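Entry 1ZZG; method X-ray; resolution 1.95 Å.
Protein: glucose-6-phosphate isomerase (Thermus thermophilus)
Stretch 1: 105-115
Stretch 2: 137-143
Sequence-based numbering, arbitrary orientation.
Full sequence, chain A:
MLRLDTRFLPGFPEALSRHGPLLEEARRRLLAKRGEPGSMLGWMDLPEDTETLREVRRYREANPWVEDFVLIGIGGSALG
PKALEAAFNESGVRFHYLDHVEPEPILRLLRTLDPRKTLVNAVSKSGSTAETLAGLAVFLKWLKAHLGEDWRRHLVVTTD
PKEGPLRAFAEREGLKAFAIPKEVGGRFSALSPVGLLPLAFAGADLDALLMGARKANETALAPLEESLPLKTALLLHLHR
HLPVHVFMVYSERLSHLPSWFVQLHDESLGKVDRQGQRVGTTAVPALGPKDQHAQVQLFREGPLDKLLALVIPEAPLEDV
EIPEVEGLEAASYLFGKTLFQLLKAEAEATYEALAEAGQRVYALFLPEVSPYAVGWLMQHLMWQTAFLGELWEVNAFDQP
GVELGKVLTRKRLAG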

ATOM      1  N   PRO A 105      -6.105 -10.510  13.741  1.00 27.20           N
ATOM      2  CA  PRO A 105      -4.704 -10.668  13.320  1.00 25.84           C
ATOM      3  C   PRO A 105      -3.754 -10.824  14.518  1.00 26.23           C
ATOM      4  O   PRO A 105      -2.793 -11.587  14.476  1.00 28.27           O
ATOM      5  N   ILE A 106      -4.038 -10.095  15.586  1.00 25.90           N
ATOM      6  CA  ILE A 106      -3.214 -10.159  16.782  1.00 27.11           C
ATOM      7  C   ILE A 106      -3.395 -11.510  17.477  1.00 26.94           C
ATOM      8  O   ILE A 106      -2.432 -12.118  17.931  1.00 26.67           O
ATOM      9  N   LEU A 107      -4.636 -11.981  17.518  1.00 28.34           N
ATOM     10  CA  LEU A 107      -4.967 -13.258  18.135  1.00 30.01           C
ATOM     11  C   LEU A 107      -4.265 -14.383  17.366  1.00 30.44           C
ATOM     12  O   LEU A 107      -3.823 -15.372  17.949  1.00 28.70           O
ATOM     13  N   ARG A 108      -4.163 -14.216  16.050  1.00 29.93           N
ATOM     14  CA  ARG A 108      -3.509 -15.198  15.192  1.00 31.93           C
ATOM     15  C   ARG A 108      -2.037 -15.297  15.589  1.00 31.00           C
ATOM     16  O   ARG A 108      -1.490 -16.398  15.706  1.00 30.87           O
ATOM     17  N   LEU A 109      -1.405 -14.144  15.792  1.00 29.22           N
ATOM     18  CA  LEU A 109      -0.005 -14.098  16.193  1.00 27.63           C
ATOM     19  C   LEU A 109       0.177 -14.739  17.562  1.00 27.97           C
ATOM     20  O   LEU A 109       1.099 -15.525  17.763  1.00 29.39           O
ATOM     21  N   LEU A 110      -0.702 -14.410  18.501  1.00 28.15           N
ATOM     22  CA  LEU A 110      -0.604 -14.980  19.845  1.00 30.67           C
ATOM     23  C   LEU A 110      -0.715 -16.503  19.820  1.00 32.07           C
ATOM     24  O   LEU A 110      -0.130 -17.196  20.658  1.00 32.15           O
ATOM     25  N   ARG A 111      -1.457 -17.018  18.845  1.00 31.99           N
ATOM     26  CA  ARG A 111      -1.664 -18.452  18.719  1.00 32.49           C
ATOM     27  C   ARG A 111      -0.670 -19.193  17.827  1.00 32.68           C
ATOM     28  O   ARG A 111      -0.590 -20.419  17.888  1.00 33.57           O
ATOM     29  N   THR A 112       0.094 -18.471  17.012  1.00 31.94           N
ATOM     30  CA  THR A 112       1.048 -19.135  16.124  1.00 32.48           C
ATOM     31  C   THR A 112       2.528 -18.900  16.445  1.00 32.79           C
ATOM     32  O   THR A 112       3.380 -19.689  16.043  1.00 34.12           O
ATOM     33  N   LEU A 113       2.840 -17.827  17.161  1.00 30.31           N
ATOM     34  CA  LEU A 113       4.226 -17.544  17.501  1.00 30.75           C
ATOM     35  C   LEU A 113       4.693 -18.339  18.718  1.00 30.80           C
ATOM     36  O   LEU A 113       3.920 -18.590  19.639  1.00 32.50           O
ATOM     37  N   ASP A 114       5.959 -18.739  18.707  1.00 31.17           N
ATOM     38  CA  ASP A 114       6.539 -19.457  19.833  1.00 31.66           C
ATOM     39  C   ASP A 114       7.149 -18.373  20.723  1.00 32.67           C
ATOM     40  O   ASP A 114       8.119 -17.725  20.335  1.00 32.98           O
ATOM     41  N   PRO A 115       6.586 -18.159  21.924  1.00 33.53           N
ATOM     42  CA  PRO A 115       7.104 -17.138  22.843  1.00 32.92           C
ATOM     43  C   PRO A 115       8.619 -17.205  23.033  1.00 33.52           C
ATOM     44  O   PRO A 115       9.301 -16.180  23.066  1.00 31.37           O
ATOM     45  N   ALA A 137       0.030  -4.031  25.994  1.00 27.17           N
ATOM     46  CA  ALA A 137      -0.680  -4.610  27.134  1.00 28.33           C
ATOM     47  C   ALA A 137      -0.982  -6.072  26.835  1.00 28.59           C
ATOM     48  O   ALA A 137      -0.707  -6.958  27.646  1.00 28.82           O
ATOM     49  N   VAL A 138      -1.535  -6.311  25.652  1.00 28.15           N
ATOM     50  CA  VAL A 138      -1.887  -7.652  25.220  1.00 27.03           C
ATOM     51  C   VAL A 138      -0.678  -8.575  25.153  1.00 27.46           C
ATOM     52  O   VAL A 138      -0.713  -9.684  25.686  1.00 26.90           O
ATOM     53  N   PHE A 139       0.401  -8.134  24.511  1.00 27.60           N
ATOM     54  CA  PHE A 139       1.579  -8.996  24.428  1.00 29.24           C
ATOM     55  C   PHE A 139       2.250  -9.211  25.780  1.00 29.44           C
ATOM     56  O   PHE A 139       2.803 -10.274  26.026  1.00 30.30           O
ATOM     57  N   LEU A 140       2.199  -8.213  26.655  1.00 30.43           N
ATOM     58  CA  LEU A 140       2.816  -8.350  27.968  1.00 31.29           C
ATOM     59  C   LEU A 140       2.214  -9.546  28.708  1.00 32.02           C
ATOM     60  O   LEU A 140       2.942 -10.373  29.254  1.00 32.74           O
ATOM     61  N   LYS A 141       0.886  -9.635  28.715  1.00 30.66           N
ATOM     62  CA  LYS A 141       0.175 -10.734  29.364  1.00 30.80           C
ATOM     63  C   LYS A 141       0.663 -12.065  28.780  1.00 31.23           C
ATOM     64  O   LYS A 141       0.955 -13.019  29.504  1.00 30.43           O
ATOM     65  N   TRP A 142       0.770 -12.095  27.458  1.00 29.05           N
ATOM     66  CA  TRP A 142       1.197 -13.273  26.713  1.00 28.65           C
ATOM     67  C   TRP A 142       2.614 -13.683  27.102  1.00 29.56           C
ATOM     68  O   TRP A 142       2.875 -14.850  27.408  1.00 29.14           O
ATOM     69  N   LEU A 143       3.523 -12.715  27.115  1.00 27.13           N
ATOM     70  CA  LEU A 143       4.913 -12.984  27.460  1.00 27.87           C
ATOM     71  C   LEU A 143       5.069 -13.543  28.869  1.00 28.94           C
ATOM     72  O   LEU A 143       5.748 -14.553  29.071  1.00 29.07           O
TER

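Leu110 forms the apolar centre of the contact between two helices whose axes run nearly parallel, 17° apart and 11.4 Å at closest approach. Its CA-to-CB bond points sideways, but with the m,t rotamer (chi1 -64°, chi2 179°) its end comes nearer the second helix. There Leu110 CD2 sits between two aromatic rings: it lies 3.9 Å from the centroid of the Phe139 ring and 3.5 Å from that of the Trp142 five-membered ring, each time 14° off the ring normal, so both are CH-pi contacts over a face. The other methyl, Leu110 CD1, meets Val138 CG1 (chi1 t) at 3.8 Å.

Around the Phe139 ring (chi1 -94°, between wells), Leu109 CB approaches the edge, 4.3 Å from CZ, while Ile106 (m,t), pointing toward the second helix, brings CG2 to 4.3 Å from both Phe139 CE1 and Val138 CG1.

Trp142, pointing toward the first stretch with chi1 t and chi2 74°, buries the most surface. Pro115 CG covers the indole face opposite Leu110, 3.4 Å from Trp142 CZ2, and Leu113 CB packs 3.9 Å from Trp142 CH2.

The polar edge is one hydrogen bond: Trp142 NE1 donates to Leu110 O at 3.0 Å, with a bent N-H...O angle of 133°. Thr112 (chi1 p) points away, its OG1 donating to Arg108 O at 2.8 Å within its own helix.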

ATOM      1  CB  PRO A 105      -4.433  -9.386  12.534  1.00 25.97           C
ATOM      2  CG  PRO A 105      -5.793  -9.031  11.984  1.00 24.83           C
ATOM      3  CD  PRO A 105      -6.697  -9.290  13.159  1.00 26.62           C
ATOM      4  CB  ILE A 106      -3.574  -8.992  17.719  1.00 27.01           C
ATOM      5  CG1 ILE A 106      -3.116  -7.682  17.058  1.00 26.28           C
ATOM      6  CG2 ILE A 106      -2.931  -9.180  19.091  1.00 27.48           C
ATOM      7  CD1 ILE A 106      -3.588  -6.423  17.735  1.00 24.31           C
ATOM      8  CB  LEU A 107      -6.482 -13.444  18.097  1.00 33.39           C
ATOM      9  CG  LEU A 107      -7.235 -13.980  19.316  1.00 36.50           C
ATOM     10  CD1 LEU A 107      -6.707 -13.378  20.609  1.00 37.13           C
ATOM     11  CD2 LEU A 107      -8.708 -13.646  19.132  1.00 37.03           C
ATOM     12  CB  ARG A 108      -3.621 -14.773  13.726  1.00 34.26           C
ATOM     13  CG  ARG A 108      -3.300 -15.861  12.712  1.00 40.25           C
ATOM     14  CD  ARG A 108      -3.364 -15.287  11.296  1.00 44.78           C
ATOM     15  NE  ARG A 108      -3.348 -16.316  10.259  1.00 50.42           N
ATOM     16  CZ  ARG A 108      -4.384 -17.090   9.947  1.00 53.00           C
ATOM     17  NH1 ARG A 108      -5.538 -16.958  10.594  1.00 53.40           N
ATOM     18  NH2 ARG A 108      -4.267 -17.997   8.983  1.00 53.71           N
ATOM     19  CB  LEU A 109       0.497 -12.652  16.237  1.00 28.16           C
ATOM     20  CG  LEU A 109       0.676 -11.923  14.901  1.00 30.13           C
ATOM     21  CD1 LEU A 109       1.133 -10.492  15.158  1.00 29.15           C
ATOM     22  CD2 LEU A 109       1.698 -12.657  14.046  1.00 30.55           C
ATOM     23  CB  LEU A 110      -1.697 -14.411  20.750  1.00 29.39           C
ATOM     24  CG  LEU A 110      -1.622 -12.905  21.015  1.00 30.31           C
ATOM     25  CD1 LEU A 110      -2.781 -12.482  21.899  1.00 30.78           C
ATOM     26  CD2 LEU A 110      -0.289 -12.569  21.673  1.00 29.19           C
ATOM     27  CB  ARG A 111      -3.087 -18.715  18.225  1.00 32.77           C
ATOM     28  CG  ARG A 111      -4.147 -18.345  19.242  1.00 32.64           C
ATOM     29  CD  ARG A 111      -5.534 -18.255  18.627  1.00 32.13           C
ATOM     30  NE  ARG A 111      -6.531 -17.975  19.657  1.00 33.86           N
ATOM     31  CZ  ARG A 111      -7.782 -17.601  19.418  1.00 32.47           C
ATOM     32  NH1 ARG A 111      -8.210 -17.455  18.174  1.00 32.35           N
ATOM     33  NH2 ARG A 111      -8.605 -17.366  20.430  1.00 35.43           N
ATOM     34  CB  THR A 112       0.798 -18.746  14.651  1.00 33.19           C
ATOM     35  OG1 THR A 112       0.841 -17.321  14.513  1.00 34.28           O
ATOM     36  CG2 THR A 112      -0.563 -19.256  14.190  1.00 34.13           C
ATOM     37  CB  LEU A 113       4.422 -16.049  17.792  1.00 31.12           C
ATOM     38  CG  LEU A 113       4.206 -15.012  16.682  1.00 30.86           C
ATOM     39  CD1 LEU A 113       4.433 -13.614  17.251  1.00 30.64           C
ATOM     40  CD2 LEU A 113       5.161 -15.275  15.530  1.00 33.07           C
ATOM     41  CB  ASP A 114       7.645 -20.403  19.367  1.00 33.13           C
ATOM     42  CG  ASP A 114       8.254 -21.198  20.513  1.00 35.11           C
ATOM     43  OD1 ASP A 114       8.090 -20.793  21.684  1.00 33.27           O
ATOM     44  OD2 ASP A 114       8.907 -22.227  20.244  1.00 35.71           O
ATOM     45  CB  PRO A 115       6.352 -17.428  24.139  1.00 33.65           C
ATOM     46  CG  PRO A 115       5.049 -17.949  23.658  1.00 34.20           C
ATOM     47  CD  PRO A 115       5.455 -18.881  22.532  1.00 32.45           C
ATOM     48  CB  ALA A 137      -1.979  -3.850  27.385  1.00 28.06           C
ATOM     49  CB  VAL A 138      -2.587  -7.614  23.842  1.00 26.85           C
ATOM     50  CG1 VAL A 138      -2.845  -9.024  23.350  1.00 26.12           C
ATOM     51  CG2 VAL A 138      -3.895  -6.848  23.942  1.00 26.01           C
ATOM     52  CB  PHE A 139       2.595  -8.466  23.406  1.00 29.99           C
ATOM     53  CG  PHE A 139       2.434  -9.073  22.035  1.00 30.91           C
ATOM     54  CD1 PHE A 139       1.518  -8.556  21.126  1.00 30.84           C
ATOM     55  CD2 PHE A 139       3.155 -10.208  21.681  1.00 30.38           C
ATOM     56  CE1 PHE A 139       1.326  -9.162  19.887  1.00 31.22           C
ATOM     57  CE2 PHE A 139       2.969 -10.823  20.446  1.00 31.11           C
ATOM     58  CZ  PHE A 139       2.053 -10.301  19.546  1.00 31.92           C
ATOM     59  CB  LEU A 140       2.623  -7.072  28.768  1.00 32.33           C
ATOM     60  CG  LEU A 140       3.840  -6.147  28.834  1.00 35.07           C
ATOM     61  CD1 LEU A 140       3.489  -4.898  29.613  1.00 34.76           C
ATOM     62  CD2 LEU A 140       5.000  -6.876  29.492  1.00 34.59           C
ATOM     63  CB  LYS A 141      -1.335 -10.568  29.129  1.00 32.34           C
ATOM     64  CG  LYS A 141      -2.218 -11.659  29.737  1.00 34.46           C
ATOM     65  CD  LYS A 141      -3.663 -11.552  29.260  1.00 36.12           C
ATOM     66  CE  LYS A 141      -4.519 -12.717  29.764  1.00 38.10           C
ATOM     67  NZ  LYS A 141      -4.606 -12.782  31.249  1.00 40.03           N
ATOM     68  CB  TRP A 142       1.119 -12.952  25.219  1.00 28.58           C
ATOM     69  CG  TRP A 142       1.407 -14.075  24.280  1.00 28.24           C
ATOM     70  CD1 TRP A 142       0.598 -15.140  23.985  1.00 28.49           C
ATOM     71  CD2 TRP A 142       2.557 -14.202  23.444  1.00 27.90           C
ATOM     72  NE1 TRP A 142       1.173 -15.916  23.009  1.00 26.93           N
ATOM     73  CE2 TRP A 142       2.378 -15.363  22.658  1.00 27.84           C
ATOM     74  CE3 TRP A 142       3.724 -13.444  23.279  1.00 28.88           C
ATOM     75  CZ2 TRP A 142       3.324 -15.783  21.716  1.00 27.55           C
ATOM     76  CZ3 TRP A 142       4.664 -13.860  22.344  1.00 27.62           C
ATOM     77  CH2 TRP A 142       4.456 -15.025  21.572  1.00 28.43           C
ATOM     78  CB  LEU A 143       5.744 -11.707  27.328  1.00 27.44           C
ATOM     79  CG  LEU A 143       5.950 -11.170  25.911  1.00 27.31           C
ATOM     80  CD1 LEU A 143       6.765  -9.882  25.982  1.00 28.62           C
ATOM     81  CD2 LEU A 143       6.661 -12.214  25.066  1.00 25.86           C
TER